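Long-range contacts in DesE (Streptomyces coelicolor, PDB 6ENK), which probably captures ferric hydroxamate siderophores for uptake into the cell, and holds iron-loaded desferrioxamine B in the cleft between its two lobes: residues G67-T72 with W126-E131; A186-A191 with L314-E319; L210-G215 with F247-W252; I264-A269 with R296-I301. All coordinates share one frame; numbering follows the deposited sequence.

Contact 1 of 4, residues G67-T72 with W126-E131; sequences GVFGPT and WSVPEE. With BJ5 (desferrioxamine B), chain E.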
# COMPACT_ATOMS: atom_id res chain seq x y z
N GLY A 67 11.46 -14.53 -6.17
CA GLY A 67 11.45 -14.43 -4.72
C GLY A 67 10.72 -13.19 -4.25
O GLY A 67 10.66 -12.15 -4.96
N VAL A 68 10.15 -13.30 -3.06
CA VAL A 68 9.48 -12.18 -2.42
C VAL A 68 9.95 -12.01 -0.99
O VAL A 68 10.44 -12.96 -0.37
CB VAL A 68 7.94 -12.30 -2.46
CG1 VAL A 68 7.46 -12.36 -3.91
CG2 VAL A 68 7.44 -13.52 -1.68
N PHE A 69 9.80 -10.79 -0.50
CA PHE A 69 10.01 -10.49 0.91
C PHE A 69 8.97 -9.49 1.38
O PHE A 69 8.69 -8.48 0.69
CB PHE A 69 11.44 -9.99 1.15
CG PHE A 69 11.82 -8.76 0.37
CD1 PHE A 69 12.28 -8.86 -0.93
CD2 PHE A 69 11.77 -7.50 0.97
CE1 PHE A 69 12.64 -7.71 -1.63
CE2 PHE A 69 12.14 -6.37 0.27
CZ PHE A 69 12.58 -6.47 -1.03
N GLY A 70 8.37 -9.77 2.54
CA GLY A 70 7.28 -8.97 3.08
C GLY A 70 6.16 -9.85 3.61
O GLY A 70 6.27 -11.08 3.54
N PRO A 71 5.10 -9.23 4.18
CA PRO A 71 3.92 -10.00 4.60
C PRO A 71 3.39 -10.77 3.39
O PRO A 71 2.95 -10.15 2.43
CB PRO A 71 2.92 -8.91 5.06
CG PRO A 71 3.78 -7.74 5.37
CD PRO A 71 4.91 -7.78 4.41
N THR A 72 3.49 -12.11 3.44
CA THR A 72 3.18 -12.94 2.27
C THR A 72 2.11 -13.96 2.54
O THR A 72 1.15 -14.07 1.76
CB THR A 72 4.44 -13.62 1.70
OG1 THR A 72 5.45 -12.63 1.48
CG2 THR A 72 4.12 -14.33 0.39
N TRP A 126 12.24 -0.02 0.79
CA TRP A 126 11.25 -0.42 1.75
C TRP A 126 11.37 -1.91 2.02
O TRP A 126 11.47 -2.70 1.07
CB TRP A 126 9.86 -0.11 1.20
CG TRP A 126 8.69 -0.42 2.06
CD1 TRP A 126 7.71 -1.33 1.79
CD2 TRP A 126 8.32 0.21 3.29
NE1 TRP A 126 6.76 -1.32 2.78
CE2 TRP A 126 7.11 -0.38 3.71
CE3 TRP A 126 8.90 1.20 4.08
CZ2 TRP A 126 6.46 0.01 4.87
CZ3 TRP A 126 8.27 1.59 5.24
CH2 TRP A 126 7.06 0.99 5.63
N SER A 127 11.44 -2.23 3.31
CA SER A 127 11.40 -3.59 3.83
C SER A 127 12.71 -4.37 3.65
O SER A 127 12.79 -5.53 4.09
CB SER A 127 10.21 -4.36 3.25
OG SER A 127 9.94 -5.54 4.00
N VAL A 128 13.74 -3.75 3.04
CA VAL A 128 15.07 -4.38 2.98
C VAL A 128 15.67 -4.08 4.34
O VAL A 128 15.77 -2.91 4.69
CB VAL A 128 15.96 -3.80 1.87
CG1 VAL A 128 17.35 -4.42 1.91
CG2 VAL A 128 15.32 -4.01 0.50
N PRO A 129 16.03 -5.13 5.12
CA PRO A 129 16.48 -4.93 6.51
C PRO A 129 17.63 -3.94 6.65
O PRO A 129 18.66 -4.07 5.97
CB PRO A 129 16.91 -6.34 6.96
CG PRO A 129 16.20 -7.28 6.05
CD PRO A 129 16.01 -6.56 4.75
N GLU A 130 17.46 -2.96 7.55
CA GLU A 130 18.47 -1.91 7.72
C GLU A 130 19.83 -2.52 8.05
O GLU A 130 20.86 -2.05 7.57
CB GLU A 130 18.04 -0.86 8.78
CG GLU A 130 17.04 0.17 8.27
CD GLU A 130 17.56 0.96 7.07
OE1 GLU A 130 18.72 1.44 7.15
OE2 GLU A 130 16.83 1.07 6.06
N GLU A 131 19.81 -3.61 8.82
CA GLU A 131 21.04 -4.27 9.29
C GLU A 131 21.84 -5.01 8.20
O GLU A 131 23.06 -5.21 8.33
CB GLU A 131 20.71 -5.20 10.47
CG GLU A 131 19.79 -6.39 10.15
CD GLU A 131 18.30 -6.17 10.43
OE1 GLU A 131 17.75 -5.04 10.19
OE2 GLU A 131 17.68 -7.17 10.87
FE BJ5 E . 4.54 2.28 9.48
O11 BJ5 E . 4.63 0.30 9.61
O12 BJ5 E . 6.49 2.23 9.07
O21 BJ5 E . 4.51 4.24 9.29
O22 BJ5 E . 4.19 2.24 7.53
O31 BJ5 E . 2.61 2.28 9.94
O32 BJ5 E . 4.84 2.36 11.45
N11 BJ5 E . 5.82 0.03 9.13
C11 BJ5 E . 6.88 0.99 9.08
C12 BJ5 E . 8.34 0.71 8.92
C13 BJ5 E . 9.22 1.78 9.57
C14 BJ5 E . 9.60 2.89 8.62
O13 BJ5 E . 10.69 2.89 8.04
N12 BJ5 E . 8.74 3.89 8.48
C15 BJ5 E . 9.09 5.19 7.91
C16 BJ5 E . 8.41 5.47 6.59
C18 BJ5 E . 6.15 6.19 7.56
C17 BJ5 E . 6.90 5.31 6.59
C19 BJ5 E . 4.66 5.89 7.62
N21 BJ5 E . 4.39 4.49 8.01
C21 BJ5 E . 4.04 3.46 7.08
C22 BJ5 E . 3.68 3.63 5.63
C23 BJ5 E . 2.24 3.26 5.32
C24 BJ5 E . 1.24 4.15 6.01
O23 BJ5 E . 0.89 5.21 5.53
N22 BJ5 E . 0.74 3.70 7.16
C25 BJ5 E . -0.38 4.30 7.88
C26 BJ5 E . -0.41 3.87 9.32
C27 BJ5 E . 0.62 4.56 10.19
C28 BJ5 E . 0.70 4.04 11.61
C29 BJ5 E . 1.17 2.59 11.73
N31 BJ5 E . 2.54 2.41 11.23
C31 BJ5 E . 3.68 2.50 12.07
C32 BJ5 E . 3.64 2.77 13.55
C39 BJ5 E . 6.03 -1.34 8.68
C40 BJ5 E . 5.96 -2.33 9.82
C41 BJ5 E . 6.63 -1.86 11.11
C42 BJ5 E . 7.55 -2.87 11.77
C43 BJ5 E . 6.94 -3.59 12.96
N44 BJ5 E . 5.50 -3.81 12.82
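Phe-69, the last residue of strand 67-69, meets the 126-131 loop with one rim of its ring. Its CB leaves the strand toward that loop, and CG, wedged between the backbone N and the carbonyl carbon (chi1 59°), brings the CD2-CE2 side of the ring up to it. CD2 comes first, 3.8 Å from Ser-127 O and a little farther from the hydroxyl OG of the same residue. Next along the rim, CE2 lies 3.8 Å from Trp-126 O, which sits at the ring edge, near its plane, and also accepts a hydrogen bond from Thr-116. Finally CE2 and CZ share CG2 of Val-128, with CZ to CG2 at 4.0 Å. In this type III (cluster A) solute-binding fold, strand 67-69 belongs to the parallel sheet of one lobe, and the loop runs between strand 113-118 of that sheet and helix 133-139, with Trp-126 at the cleft. Ser-127 OG is hydrogen-bonded to Gly-99 N. Trp-126, its NE1 hydrogen-bonded to Glu-299, turns its indole away from Phe-69 to the siderophore: CH2 approaches C11 of desferrioxamine B at 3.5 Å, and ligand O12 lies at the ring edge, in plane.

Contact 2 of 4, residues A186-A191 with L314-E319; sequences AARLRA and LAEAIE. With NA (sodium ion), chain B.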
# COMPACT_ATOMS: atom_id res chain seq x y z
N ALA A 186 -12.79 5.74 -9.80
CA ALA A 186 -12.34 7.05 -9.40
C ALA A 186 -13.48 8.06 -9.58
O ALA A 186 -13.72 8.88 -8.72
CB ALA A 186 -11.12 7.46 -10.20
N ALA A 187 -14.21 7.95 -10.70
CA ALA A 187 -15.37 8.79 -10.94
C ALA A 187 -16.46 8.53 -9.91
O ALA A 187 -17.10 9.45 -9.46
CB ALA A 187 -15.92 8.58 -12.35
N ARG A 188 -16.66 7.27 -9.53
CA ARG A 188 -17.66 6.92 -8.51
C ARG A 188 -17.32 7.57 -7.17
O ARG A 188 -18.18 8.16 -6.54
CB ARG A 188 -17.78 5.40 -8.36
CG ARG A 188 -18.79 4.99 -7.30
CD ARG A 188 -18.70 3.51 -7.05
NE ARG A 188 -19.61 3.06 -6.01
CZ ARG A 188 -19.70 1.80 -5.59
NH1 ARG A 188 -18.96 0.84 -6.14
NH2 ARG A 188 -20.57 1.48 -4.65
N LEU A 189 -16.05 7.50 -6.76
CA LEU A 189 -15.63 8.12 -5.52
C LEU A 189 -15.77 9.65 -5.54
O LEU A 189 -16.22 10.25 -4.56
CB LEU A 189 -14.18 7.73 -5.16
CG LEU A 189 -13.70 8.28 -3.81
CD1 LEU A 189 -14.70 7.95 -2.71
CD2 LEU A 189 -12.32 7.73 -3.45
N ARG A 190 -15.38 10.28 -6.64
CA ARG A 190 -15.58 11.73 -6.81
C ARG A 190 -17.06 12.11 -6.62
O ARG A 190 -17.39 13.07 -5.93
CB ARG A 190 -15.09 12.18 -8.21
CG ARG A 190 -15.03 13.68 -8.46
CD ARG A 190 -14.65 14.02 -9.91
NE ARG A 190 -13.20 13.95 -10.20
CZ ARG A 190 -12.57 13.04 -10.97
NH1 ARG A 190 -13.22 12.04 -11.57
NH2 ARG A 190 -11.24 13.13 -11.14
N ALA A 191 -17.95 11.32 -7.22
CA ALA A 191 -19.40 11.57 -7.13
C ALA A 191 -19.93 11.38 -5.71
O ALA A 191 -20.70 12.19 -5.22
CB ALA A 191 -20.17 10.69 -8.12
N LEU A 314 -14.26 2.65 -0.60
CA LEU A 314 -14.44 3.94 0.05
C LEU A 314 -15.69 4.64 -0.47
O LEU A 314 -16.43 5.23 0.31
CB LEU A 314 -13.23 4.86 -0.15
CG LEU A 314 -13.28 6.22 0.56
CD1 LEU A 314 -13.66 6.12 2.03
CD2 LEU A 314 -11.93 6.92 0.41
N ALA A 315 -15.92 4.59 -1.79
CA ALA A 315 -17.12 5.19 -2.37
C ALA A 315 -18.39 4.59 -1.73
O ALA A 315 -19.29 5.32 -1.32
CB ALA A 315 -17.14 5.00 -3.89
N GLU A 316 -18.43 3.27 -1.61
CA GLU A 316 -19.59 2.60 -1.02
C GLU A 316 -19.82 2.99 0.45
O GLU A 316 -20.98 3.25 0.86
CB GLU A 316 -19.48 1.09 -1.19
CG GLU A 316 -20.53 0.28 -0.45
CD GLU A 316 -20.26 -1.19 -0.59
OE1 GLU A 316 -19.14 -1.66 -0.26
OE2 GLU A 316 -21.18 -1.88 -1.04
N ALA A 317 -18.73 3.05 1.24
CA ALA A 317 -18.83 3.53 2.63
C ALA A 317 -19.44 4.94 2.72
O ALA A 317 -20.36 5.19 3.52
CB ALA A 317 -17.48 3.47 3.32
N ILE A 318 -18.94 5.86 1.90
CA ILE A 318 -19.45 7.25 1.88
C ILE A 318 -20.92 7.30 1.41
O ILE A 318 -21.77 7.92 2.07
CB ILE A 318 -18.56 8.17 1.03
CG1 ILE A 318 -17.19 8.29 1.74
CG2 ILE A 318 -19.19 9.56 0.84
CD1 ILE A 318 -16.11 9.02 0.98
N GLU A 319 -21.19 6.63 0.30
CA GLU A 319 -22.56 6.59 -0.27
C GLU A 319 -23.60 6.26 0.77
O GLU A 319 -24.64 6.93 0.82
CB GLU A 319 -22.66 5.55 -1.40
CG GLU A 319 -22.09 6.01 -2.73
CD GLU A 319 -21.64 4.87 -3.64
OE1 GLU A 319 -22.08 3.72 -3.43
OE2 GLU A 319 -20.84 5.12 -4.57
NA NA B . -26.92 5.88 -0.05
O HOH W 1 -21.05 7.48 -5.98
O HOH W 2 -20.79 -1.27 -4.11
O HOH W 3 -26.29 3.60 -1.73
O HOH W 4 -27.62 5.78 1.97
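Arg-188 leaves its helix with CG opposite the backbone N (chi1 179°) and stays extended through to NE, which carries its guanidinium across Ala-315 to Glu-319. The carboxylate comes to meet it on a chain whose CG lies opposite the carbonyl carbon (chi1 -79°). These side chains join two helices that run nearly parallel, helix 173-195 and the C-terminal helix 304-320; the long 173-195 helix is the feature that, in type III (cluster A) solute-binding proteins, connects the two lobes. The short segments have axes 8.7 Å apart at 24°, close enough for Ala-315 to face Leu-189 with CA atoms 4.6 Å apart. Leu-189 CD1 rests against Ala-315 CA at 3.7 Å and also touches Leu-314 and Ile-318; Phe-225 of helix 220-227 packs on both leucines. At the more exposed border the salt bridge is side-on and bidentate: NE reaches the syn lone pair of Glu-319 OE2 at 2.8 Å, and NH2 binds OE1 at 3.0 Å. The two planar groups are nearly coplanar, so two almost straight bonds fix the rotation of the guanidinium, whose NH1 has a further salt bridge to Asp-312. Glu-319 also lends its backbone O to a sodium ion, 2.7 Å away. A water molecule donates to Arg-188 O and, at 2.8 Å, to Glu-319 OE2.

Contact 3 of 4, residues L210-G215 with F247-W252; sequences LFYVSG and FESLSW. With BJ5 (desferrioxamine B), chain E.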
# COMPACT_ATOMS: atom_id res chain seq x y z
N LEU A 210 -0.89 2.10 20.94
CA LEU A 210 -1.36 3.36 20.35
C LEU A 210 -2.33 3.15 19.20
O LEU A 210 -2.27 2.13 18.51
CB LEU A 210 -0.16 4.15 19.82
CG LEU A 210 0.89 4.61 20.84
CD1 LEU A 210 2.17 5.10 20.18
CD2 LEU A 210 0.28 5.69 21.73
N PHE A 211 -3.20 4.14 19.01
CA PHE A 211 -4.07 4.24 17.87
C PHE A 211 -3.52 5.39 17.05
O PHE A 211 -3.40 6.51 17.58
CB PHE A 211 -5.48 4.57 18.31
CG PHE A 211 -6.46 4.62 17.19
CD1 PHE A 211 -7.06 3.47 16.74
CD2 PHE A 211 -6.79 5.83 16.59
CE1 PHE A 211 -7.97 3.50 15.71
CE2 PHE A 211 -7.69 5.87 15.54
CZ PHE A 211 -8.29 4.71 15.10
N TYR A 212 -3.19 5.13 15.80
CA TYR A 212 -2.58 6.14 14.94
C TYR A 212 -3.58 6.74 13.98
O TYR A 212 -4.28 6.01 13.30
CB TYR A 212 -1.46 5.52 14.14
CG TYR A 212 -0.44 4.79 14.98
CD1 TYR A 212 0.54 5.49 15.64
CD2 TYR A 212 -0.45 3.39 15.09
CE1 TYR A 212 1.50 4.85 16.38
CE2 TYR A 212 0.51 2.74 15.83
CZ TYR A 212 1.50 3.48 16.47
OH TYR A 212 2.48 2.89 17.20
N VAL A 213 -3.63 8.06 13.91
CA VAL A 213 -4.47 8.75 12.92
C VAL A 213 -3.60 9.39 11.85
O VAL A 213 -2.78 10.28 12.15
CB VAL A 213 -5.35 9.85 13.55
CG1 VAL A 213 -6.31 10.44 12.51
CG2 VAL A 213 -6.14 9.28 14.69
N SER A 214 -3.81 8.95 10.60
CA SER A 214 -3.06 9.47 9.49
C SER A 214 -3.74 10.75 8.98
O SER A 214 -4.97 10.84 8.93
CB SER A 214 -2.95 8.44 8.37
OG SER A 214 -2.10 7.36 8.75
N GLY A 215 -2.92 11.74 8.64
CA GLY A 215 -3.38 12.82 7.75
C GLY A 215 -3.26 12.34 6.32
O GLY A 215 -2.72 11.27 6.05
N PHE A 247 1.66 10.86 10.66
CA PHE A 247 0.53 10.54 11.51
C PHE A 247 0.69 11.06 12.91
O PHE A 247 1.78 11.45 13.34
CB PHE A 247 0.26 9.01 11.50
CG PHE A 247 1.44 8.17 11.96
CD1 PHE A 247 1.66 7.92 13.32
CD2 PHE A 247 2.31 7.60 11.04
CE1 PHE A 247 2.75 7.13 13.75
CE2 PHE A 247 3.39 6.81 11.45
CZ PHE A 247 3.61 6.57 12.81
N GLU A 248 -0.44 11.05 13.62
CA GLU A 248 -0.53 11.39 15.03
C GLU A 248 -0.71 10.11 15.84
O GLU A 248 -1.51 9.26 15.48
CB GLU A 248 -1.76 12.27 15.25
CG GLU A 248 -1.91 12.70 16.71
CD GLU A 248 -3.12 13.58 16.93
OE1 GLU A 248 -3.97 13.66 16.03
OE2 GLU A 248 -3.22 14.19 18.02
N SER A 249 0.01 9.99 16.96
CA SER A 249 -0.14 8.84 17.85
C SER A 249 -1.12 9.19 19.00
O SER A 249 -0.87 10.14 19.74
CB SER A 249 1.23 8.45 18.39
OG SER A 249 2.06 7.99 17.32
N LEU A 250 -2.22 8.45 19.14
CA LEU A 250 -3.18 8.69 20.23
C LEU A 250 -3.20 7.54 21.24
O LEU A 250 -3.11 6.37 20.88
CB LEU A 250 -4.62 8.88 19.70
CG LEU A 250 -4.94 9.99 18.69
CD1 LEU A 250 -6.42 9.95 18.31
CD2 LEU A 250 -4.55 11.34 19.25
N SER A 251 -3.32 7.89 22.51
CA SER A 251 -3.65 6.91 23.52
C SER A 251 -5.05 6.38 23.20
O SER A 251 -5.91 7.11 22.70
CB SER A 251 -3.64 7.54 24.92
OG SER A 251 -2.34 8.01 25.26
N TRP A 252 -5.28 5.10 23.50
CA TRP A 252 -6.57 4.50 23.21
C TRP A 252 -7.74 5.20 23.91
O TRP A 252 -8.85 5.26 23.38
CB TRP A 252 -6.55 3.03 23.59
CG TRP A 252 -5.93 2.17 22.54
CD1 TRP A 252 -4.67 1.64 22.55
CD2 TRP A 252 -6.54 1.74 21.33
NE1 TRP A 252 -4.46 0.89 21.40
CE2 TRP A 252 -5.61 0.94 20.65
CE3 TRP A 252 -7.80 1.95 20.76
CZ2 TRP A 252 -5.90 0.33 19.42
CZ3 TRP A 252 -8.09 1.37 19.52
CH2 TRP A 252 -7.14 0.56 18.88
FE BJ5 E . 4.54 2.28 9.48
O11 BJ5 E . 4.63 0.30 9.61
O12 BJ5 E . 6.49 2.23 9.07
O21 BJ5 E . 4.51 4.24 9.29
O22 BJ5 E . 4.19 2.24 7.53
O31 BJ5 E . 2.61 2.28 9.94
O32 BJ5 E . 4.84 2.36 11.45
N11 BJ5 E . 5.82 0.03 9.13
C11 BJ5 E . 6.88 0.99 9.08
C12 BJ5 E . 8.34 0.71 8.92
C13 BJ5 E . 9.22 1.78 9.57
C14 BJ5 E . 9.60 2.89 8.62
O13 BJ5 E . 10.69 2.89 8.04
N12 BJ5 E . 8.74 3.89 8.48
C15 BJ5 E . 9.09 5.19 7.91
C16 BJ5 E . 8.41 5.47 6.59
C18 BJ5 E . 6.15 6.19 7.56
C17 BJ5 E . 6.90 5.31 6.59
C19 BJ5 E . 4.66 5.89 7.62
N21 BJ5 E . 4.39 4.49 8.01
C21 BJ5 E . 4.04 3.46 7.08
C22 BJ5 E . 3.68 3.63 5.63
C23 BJ5 E . 2.24 3.26 5.32
C24 BJ5 E . 1.24 4.15 6.01
O23 BJ5 E . 0.89 5.21 5.53
N22 BJ5 E . 0.74 3.70 7.16
C25 BJ5 E . -0.38 4.30 7.88
C26 BJ5 E . -0.41 3.87 9.32
C27 BJ5 E . 0.62 4.56 10.19
C28 BJ5 E . 0.70 4.04 11.61
C29 BJ5 E . 1.17 2.59 11.73
N31 BJ5 E . 2.54 2.41 11.23
C31 BJ5 E . 3.68 2.50 12.07
C32 BJ5 E . 3.64 2.77 13.55
C39 BJ5 E . 6.03 -1.34 8.68
C40 BJ5 E . 5.96 -2.33 9.82
C41 BJ5 E . 6.63 -1.86 11.11
C42 BJ5 E . 7.55 -2.87 11.77
C43 BJ5 E . 6.94 -3.59 12.96
N44 BJ5 E . 5.50 -3.81 12.82
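Phe-211 and Leu-250 exchange two backbone hydrogen bonds, as do Val-213 and Glu-248, and this antiparallel ladder is the tight core of the contact. On the face shared by Phe-211, Val-213, Glu-248 and Leu-250, Val-213 CG2 packs against Leu-250 CD1 at 3.7 Å. Phe-211 reaches farther, to Trp-252: its CB stands over the centre of the six-membered ring, 4.1 Å from that centroid, and the phenyl edge turns toward the indole face in an offset edge-to-face pair with planes at 62°. Trp-252 NE1 is held by Ser-207 O. The other face is more open at one end, where the exposed Ser-249 places OG in the plane of the Tyr-212 ring at its edge, 3.3 Å from CE1. Phe-247, with CG between its backbone N and carbonyl carbon (chi1 58°), sets its ring beside Tyr-212 and against the ligand; the rings are inclined by 76°, with Tyr-212 CD1 3.3 Å from Phe-247 CE1. Desferrioxamine B covers both: its C28 sits over the centre of the Phe-247 ring, while C32 lies over the rim of Tyr-212. A strand pair at the margin of the lobe's mixed sheet thus supplies an aromatic wall to the cleft of a two-lobed siderophore-binding protein.

Contact 4 of 4, residues I264-A269 with R296-I301; sequences IMDDRA and RSPEPI. With BJ5 (desferrioxamine B), chain E.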
# COMPACT_ATOMS: atom_id res chain seq x y z
N ILE A 264 -11.54 4.27 8.24
CA ILE A 264 -10.83 3.35 7.36
C ILE A 264 -9.59 2.89 8.13
O ILE A 264 -8.78 3.71 8.61
CB ILE A 264 -10.56 3.94 5.93
CG1 ILE A 264 -9.58 5.13 5.93
CG2 ILE A 264 -11.86 4.33 5.25
CD1 ILE A 264 -9.32 5.64 4.52
N MET A 265 -9.51 1.59 8.36
CA MET A 265 -8.52 0.98 9.25
C MET A 265 -7.47 0.20 8.46
O MET A 265 -7.81 -0.67 7.66
CB MET A 265 -9.19 0.07 10.29
CG MET A 265 -9.99 0.82 11.37
SD MET A 265 -8.98 1.98 12.32
CE MET A 265 -8.04 0.84 13.32
N ASP A 266 -6.21 0.55 8.68
CA ASP A 266 -5.04 -0.18 8.22
C ASP A 266 -5.26 -1.71 8.28
O ASP A 266 -5.61 -2.28 9.32
CB ASP A 266 -3.87 0.25 9.09
CG ASP A 266 -2.51 -0.19 8.59
OD1 ASP A 266 -2.34 -0.97 7.63
OD2 ASP A 266 -1.56 0.32 9.22
N ASP A 267 -5.02 -2.35 7.13
CA ASP A 267 -5.24 -3.79 6.92
C ASP A 267 -3.98 -4.66 7.00
O ASP A 267 -4.05 -5.87 6.80
CB ASP A 267 -5.96 -3.99 5.56
CG ASP A 267 -5.11 -3.57 4.33
OD1 ASP A 267 -3.99 -3.04 4.49
OD2 ASP A 267 -5.59 -3.76 3.20
N ARG A 268 -2.83 -4.05 7.31
CA ARG A 268 -1.56 -4.75 7.20
C ARG A 268 -1.31 -5.68 8.39
O ARG A 268 -1.83 -5.47 9.49
CB ARG A 268 -0.41 -3.75 7.04
CG ARG A 268 -0.46 -2.98 5.70
CD ARG A 268 0.60 -1.92 5.57
NE ARG A 268 0.47 -0.97 6.66
CZ ARG A 268 1.44 -0.26 7.22
NH1 ARG A 268 2.69 -0.30 6.76
NH2 ARG A 268 1.13 0.53 8.24
N ALA A 269 -0.49 -6.68 8.14
CA ALA A 269 -0.16 -7.73 9.10
C ALA A 269 0.46 -7.23 10.40
O ALA A 269 0.42 -7.93 11.40
CB ALA A 269 0.78 -8.75 8.45
N ARG A 296 -8.61 0.25 5.10
CA ARG A 296 -7.70 1.05 4.30
C ARG A 296 -6.50 0.19 4.00
O ARG A 296 -6.02 -0.52 4.90
CB ARG A 296 -7.19 2.24 5.10
CG ARG A 296 -6.19 3.08 4.31
CD ARG A 296 -5.54 4.15 5.15
NE ARG A 296 -4.45 4.71 4.36
CZ ARG A 296 -3.39 5.37 4.82
NH1 ARG A 296 -3.20 5.57 6.12
NH2 ARG A 296 -2.46 5.77 3.96
N SER A 297 -5.98 0.27 2.77
CA SER A 297 -4.68 -0.33 2.46
C SER A 297 -3.62 0.77 2.36
O SER A 297 -3.48 1.37 1.29
CB SER A 297 -4.74 -1.09 1.14
OG SER A 297 -5.67 -2.14 1.17
N PRO A 298 -2.89 1.06 3.47
CA PRO A 298 -1.85 2.12 3.39
C PRO A 298 -0.67 1.82 2.46
O PRO A 298 0.07 2.74 2.11
CB PRO A 298 -1.37 2.28 4.85
CG PRO A 298 -2.39 1.61 5.68
CD PRO A 298 -2.98 0.52 4.83
N GLU A 299 -0.50 0.56 2.07
CA GLU A 299 0.44 0.14 1.03
C GLU A 299 -0.34 -0.51 -0.13
O GLU A 299 -0.40 -1.74 -0.25
CB GLU A 299 1.43 -0.87 1.59
CG GLU A 299 2.29 -0.32 2.68
CD GLU A 299 3.37 -1.30 3.11
OE1 GLU A 299 4.03 -1.87 2.24
OE2 GLU A 299 3.57 -1.49 4.33
N PRO A 300 -0.97 0.33 -0.98
CA PRO A 300 -1.67 -0.23 -2.14
C PRO A 300 -0.75 -1.08 -2.95
O PRO A 300 0.46 -0.76 -3.05
CB PRO A 300 -2.07 1.02 -2.95
CG PRO A 300 -2.18 2.10 -1.91
CD PRO A 300 -1.06 1.80 -0.95
N ILE A 301 -1.29 -2.17 -3.49
CA ILE A 301 -0.60 -2.93 -4.53
C ILE A 301 -0.76 -2.09 -5.79
O ILE A 301 -1.90 -1.78 -6.20
CB ILE A 301 -1.23 -4.32 -4.71
CG1 ILE A 301 -1.04 -5.13 -3.41
CG2 ILE A 301 -0.63 -5.05 -5.90
CD1 ILE A 301 -2.01 -6.30 -3.30
FE BJ5 E . 4.54 2.28 9.48
O11 BJ5 E . 4.63 0.30 9.61
O12 BJ5 E . 6.49 2.23 9.07
O21 BJ5 E . 4.51 4.24 9.29
O22 BJ5 E . 4.19 2.24 7.53
O31 BJ5 E . 2.61 2.28 9.94
O32 BJ5 E . 4.84 2.36 11.45
N11 BJ5 E . 5.82 0.03 9.13
C11 BJ5 E . 6.88 0.99 9.08
C12 BJ5 E . 8.34 0.71 8.92
C13 BJ5 E . 9.22 1.78 9.57
C14 BJ5 E . 9.60 2.89 8.62
O13 BJ5 E . 10.69 2.89 8.04
N12 BJ5 E . 8.74 3.89 8.48
C15 BJ5 E . 9.09 5.19 7.91
C16 BJ5 E . 8.41 5.47 6.59
C18 BJ5 E . 6.15 6.19 7.56
C17 BJ5 E . 6.90 5.31 6.59
C19 BJ5 E . 4.66 5.89 7.62
N21 BJ5 E . 4.39 4.49 8.01
C21 BJ5 E . 4.04 3.46 7.08
C22 BJ5 E . 3.68 3.63 5.63
C23 BJ5 E . 2.24 3.26 5.32
C24 BJ5 E . 1.24 4.15 6.01
O23 BJ5 E . 0.89 5.21 5.53
N22 BJ5 E . 0.74 3.70 7.16
C25 BJ5 E . -0.38 4.30 7.88
C26 BJ5 E . -0.41 3.87 9.32
C27 BJ5 E . 0.62 4.56 10.19
C28 BJ5 E . 0.70 4.04 11.61
C29 BJ5 E . 1.17 2.59 11.73
N31 BJ5 E . 2.54 2.41 11.23
C31 BJ5 E . 3.68 2.50 12.07
C32 BJ5 E . 3.64 2.77 13.55
C39 BJ5 E . 6.03 -1.34 8.68
C40 BJ5 E . 5.96 -2.33 9.82
C41 BJ5 E . 6.63 -1.86 11.11
C42 BJ5 E . 7.55 -2.87 11.77
C43 BJ5 E . 6.94 -3.59 12.96
N44 BJ5 E . 5.50 -3.81 12.82
O HOH W 5 -1.94 -2.06 2.76
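This is a buried, largely polar contact between the C-terminal ends of two neighbouring parallel strands, 262-266 and 293-296, where the mixed sheet of one lobe opens into the ligand cleft of this helix-linked, two-lobed solute-binding fold. Asp-266 pairs with Arg-296 in a parallel bridge, and Arg-296 N donates to Met-265 O at 2.8 Å. Past the strand ends side chains take over. Ser-297 OG donates to Asp-267 OD2 at 2.6 Å, and a water links Asp-267 OD1 to Glu-299 N. The central group is the guanidinium of Arg-268, folded back by a bend at chi3 (-59°) onto Asp-266. NE takes the syn lone pair of OD1 and NH2 binds OD2 at 2.9 Å, a side-on, two-nitrogen grip; OD2 is also hydrogen-bonded to Ser-205 OG, and OD1 accepts Arg-268 N from above the carboxylate plane, closing an Asx turn. From the other segment Glu-299 OE2 offers its anti lone pair to NH1 at 2.8 Å. The two carboxylates, bonding near the guanidinium plane, fix its rotation. Pro-298 lies between the two arginines, its CB over one face of the Arg-268 guanidinium and centred over a face of that of Arg-296, which forms a salt bridge with Asp-221. Arg-268 thus meets the iron-binding hydroxamates: NH1 donates to desferrioxamine B O22 at 3.0 Å, and NH2 to O31 at 2.9 Å.

Contacts 1, 3 and 4 all touch desferrioxamine B and together sample both lobes of the cleft. Contacts 3 and 4 share the mixed sheet, with centres 15 Å apart, and Phe-211 CE1 meets Met-265 CE at 3.6 Å. Contact 1 belongs to the other lobe; its centre is 25 Å from that of contact 3, yet it meets contact 4 directly, through Trp-126 NE1 and Glu-299 OE1 at 2.8 Å, bridging the lobes beside the ligand. Contact 2 lies away from the ligand: the side chain of Leu-314 is about 14 Å from the bound desferrioxamine B. The centres of contacts 2 and 4 are 18 Å apart, and the two meet where Leu-314 CD1 packs on Ile-264 CG2 at 4.1 Å.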